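Local structure of putative primosome component (2QGZ) at residues L141-V144 and E145-S149. The protein is a putative primosome component that probably binds ATP and loads the replicative helicase during the assembly of the DNA replication machinery. Residues are numbered along the deposited sequence; the frame is centred on the assembly and turned at random.
Sequences LDFV and EQYPS
Phe143, in the last turn of helix 131-146, and Tyr147, four residues on in the chain just after it, lie side by side and point the same way. CD2 of Tyr147 comes to 4.0 Å from CE2 of Phe143, with the two ring planes inclined at 38°, an oblique pairing. With CG anti to N in both residues (chi1 -173° and -177°), the two side chains leave the backbone in the same direction. The other flank of the turn is polar: the extended side chain of Gln146 folds back over Asp142 O, its CG 3.2 Å from that oxygen, while OD1 of Asp142 and OE2 of Glu145, like charges, stay 4.4 Å apart. Acidic and amide groups suit this solvent-facing side.

Beneath the side chains, helical bonds run from Glu145 N to Leu141 O (3.0 Å) and from Gln146 N to Asp142 O (2.8 Å). Tyr147 N makes a weak bond to Val144 O at 3.4 Å. A cis peptide precedes Pro148, whose CB sits over the centre of one face of the Tyr147 ring, a CH-pi arrangement common in Tyr-cis-Pro pairs. Ser149 OG bonds Gln146 O at 2.6 Å, so a side-chain hydroxyl satisfies a terminal carbonyl.

Farther out, buried Phe143 and Val144 suit the side packed on Met172 and Leu176 of helix 165-179; partly exposed Tyr147 suits its edge. Phe143 also meets Phe252 edge-to-face. Lys180 NZ donates a hydrogen bond to Val144 O, an ammonium probably favoured by the partial negative charge of the helix C-terminus, while the apolar face anchors this end to the P-loop NTPase-like core.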
ATOM      1  N   LEU A 141      -3.935 -11.838  -6.198  1.00 33.68           N
ATOM      2  CA  LEU A 141      -3.311 -12.878  -7.009  1.00 36.03           C
ATOM      3  C   LEU A 141      -3.251 -12.474  -8.478  1.00 35.87           C
ATOM      4  O   LEU A 141      -2.304 -12.821  -9.180  1.00 36.10           O
ATOM      5  CB  LEU A 141      -4.056 -14.209  -6.867  1.00 35.88           C
ATOM      6  CG  LEU A 141      -4.046 -14.827  -5.471  1.00 36.66           C
ATOM      7  CD1 LEU A 141      -4.709 -16.198  -5.523  1.00 36.95           C
ATOM      8  CD2 LEU A 141      -2.615 -14.942  -4.964  1.00 37.29           C
ATOM      9  N   ASP A 142      -4.263 -11.750  -8.945  1.00 36.64           N
ATOM     10  CA  ASP A 142      -4.272 -11.291 -10.330  1.00 37.14           C
ATOM     11  C   ASP A 142      -3.148 -10.293 -10.537  1.00 35.65           C
ATOM     12  O   ASP A 142      -2.483 -10.299 -11.574  1.00 35.82           O
ATOM     13  CB  ASP A 142      -5.591 -10.605 -10.684  1.00 37.59           C
ATOM     14  CG  ASP A 142      -6.748 -11.579 -10.780  1.00 42.78           C
ATOM     15  OD1 ASP A 142      -6.519 -12.743 -11.211  1.00 38.79           O
ATOM     16  OD2 ASP A 142      -7.887 -11.172 -10.439  1.00 42.25           O
ATOM     17  N   PHE A 143      -2.941  -9.434  -9.546  1.00 34.29           N
ATOM     18  CA  PHE A 143      -1.906  -8.422  -9.637  1.00 34.61           C
ATOM     19  C   PHE A 143      -0.530  -9.055  -9.775  1.00 35.67           C
ATOM     20  O   PHE A 143       0.243  -8.689 -10.655  1.00 37.22           O
ATOM     21  CB  PHE A 143      -1.910  -7.517  -8.406  1.00 32.64           C
ATOM     22  CG  PHE A 143      -0.966  -6.355  -8.528  1.00 32.55           C
ATOM     23  CD1 PHE A 143      -1.389  -5.158  -9.094  1.00 28.05           C
ATOM     24  CD2 PHE A 143       0.369  -6.485  -8.140  1.00 29.94           C
ATOM     25  CE1 PHE A 143      -0.493  -4.105  -9.279  1.00 29.88           C
ATOM     26  CE2 PHE A 143       1.269  -5.445  -8.317  1.00 28.30           C
ATOM     27  CZ  PHE A 143       0.838  -4.246  -8.891  1.00 29.92           C
ATOM     28  N   VAL A 144      -0.220  -9.996  -8.894  1.00 36.34           N
ATOM     29  CA  VAL A 144       1.068 -10.672  -8.938  1.00 38.33           C
ATOM     30  C   VAL A 144       1.242 -11.419 -10.261  1.00 40.80           C
ATOM     31  O   VAL A 144       2.279 -11.325 -10.909  1.00 42.22           O
ATOM     32  CB  VAL A 144       1.205 -11.676  -7.775  1.00 36.79           C
ATOM     33  CG1 VAL A 144       2.449 -12.527  -7.958  1.00 37.83           C
ATOM     34  CG2 VAL A 144       1.270 -10.935  -6.461  1.00 36.18           C
ATOM     35  N   GLU A 145       0.211 -12.148 -10.659  1.00 41.77           N
ATOM     36  CA  GLU A 145       0.246 -12.933 -11.883  1.00 45.51           C
ATOM     37  C   GLU A 145       0.400 -12.072 -13.146  1.00 46.24           C
ATOM     38  O   GLU A 145       1.133 -12.431 -14.071  1.00 46.20           O
ATOM     39  CB  GLU A 145      -1.032 -13.777 -11.955  1.00 47.58           C
ATOM     40  CG  GLU A 145      -0.966 -14.987 -12.855  1.00 50.57           C
ATOM     41  CD  GLU A 145      -2.261 -15.800 -12.849  1.00 52.22           C
ATOM     42  OE1 GLU A 145      -2.343 -16.784 -13.615  1.00 52.30           O
ATOM     43  OE2 GLU A 145      -3.195 -15.461 -12.088  1.00 49.69           O
ATOM     44  N   GLN A 146      -0.276 -10.926 -13.169  1.00 46.88           N
ATOM     45  CA  GLN A 146      -0.241 -10.024 -14.318  1.00 47.64           C
ATOM     46  C   GLN A 146       0.849  -8.940 -14.301  1.00 47.55           C
ATOM     47  O   GLN A 146       0.919  -8.127 -15.214  1.00 46.97           O
ATOM     48  CB  GLN A 146      -1.615  -9.371 -14.477  1.00 47.76           C
ATOM     49  CG  GLN A 146      -2.713 -10.368 -14.776  1.00 50.41           C
ATOM     50  CD  GLN A 146      -4.110  -9.830 -14.508  1.00 52.99           C
ATOM     51  OE1 GLN A 146      -5.084 -10.584 -14.535  1.00 54.29           O
ATOM     52  NE2 GLN A 146      -4.218  -8.529 -14.245  1.00 51.03           N
ATOM     53  N   TYR A 147       1.699  -8.930 -13.280  1.00 47.95           N
ATOM     54  CA  TYR A 147       2.753  -7.923 -13.195  1.00 47.82           C
ATOM     55  C   TYR A 147       3.958  -8.222 -14.093  1.00 50.19           C
ATOM     56  O   TYR A 147       4.518  -9.316 -14.057  1.00 50.40           O
ATOM     57  CB  TYR A 147       3.228  -7.771 -11.748  1.00 44.77           C
ATOM     58  CG  TYR A 147       4.271  -6.693 -11.578  1.00 43.02           C
ATOM     59  CD1 TYR A 147       5.624  -6.960 -11.794  1.00 40.91           C
ATOM     60  CD2 TYR A 147       3.896  -5.384 -11.270  1.00 42.13           C
ATOM     61  CE1 TYR A 147       6.577  -5.948 -11.713  1.00 40.97           C
ATOM     62  CE2 TYR A 147       4.839  -4.361 -11.191  1.00 42.16           C
ATOM     63  CZ  TYR A 147       6.176  -4.648 -11.414  1.00 41.92           C
ATOM     64  OH  TYR A 147       7.102  -3.634 -11.353  1.00 40.07           O
ATOM     65  N   PRO A 148       4.382  -7.239 -14.906  1.00 53.03           N
ATOM     66  CA  PRO A 148       3.794  -5.901 -15.020  1.00 54.74           C
ATOM     67  C   PRO A 148       2.778  -5.802 -16.156  1.00 55.51           C
ATOM     68  O   PRO A 148       2.883  -6.505 -17.160  1.00 55.36           O
ATOM     69  CB  PRO A 148       5.010  -5.026 -15.278  1.00 54.90           C
ATOM     70  CG  PRO A 148       5.813  -5.904 -16.195  1.00 53.79           C
ATOM     71  CD  PRO A 148       5.719  -7.269 -15.530  1.00 53.10           C
ATOM     72  N   SER A 149       1.791  -4.929 -15.984  1.00 57.21           N
ATOM     73  CA  SER A 149       0.760  -4.714 -16.989  1.00 57.76           C
ATOM     74  C   SER A 149       0.765  -3.250 -17.360  1.00 58.81           C
ATOM     75  O   SER A 149       1.425  -2.440 -16.709  1.00 58.25           O
ATOM     76  CB  SER A 149      -0.620  -5.087 -16.453  1.00 58.37           C
ATOM     77  OG  SER A 149      -0.731  -6.484 -16.276  1.00 59.93           O
TER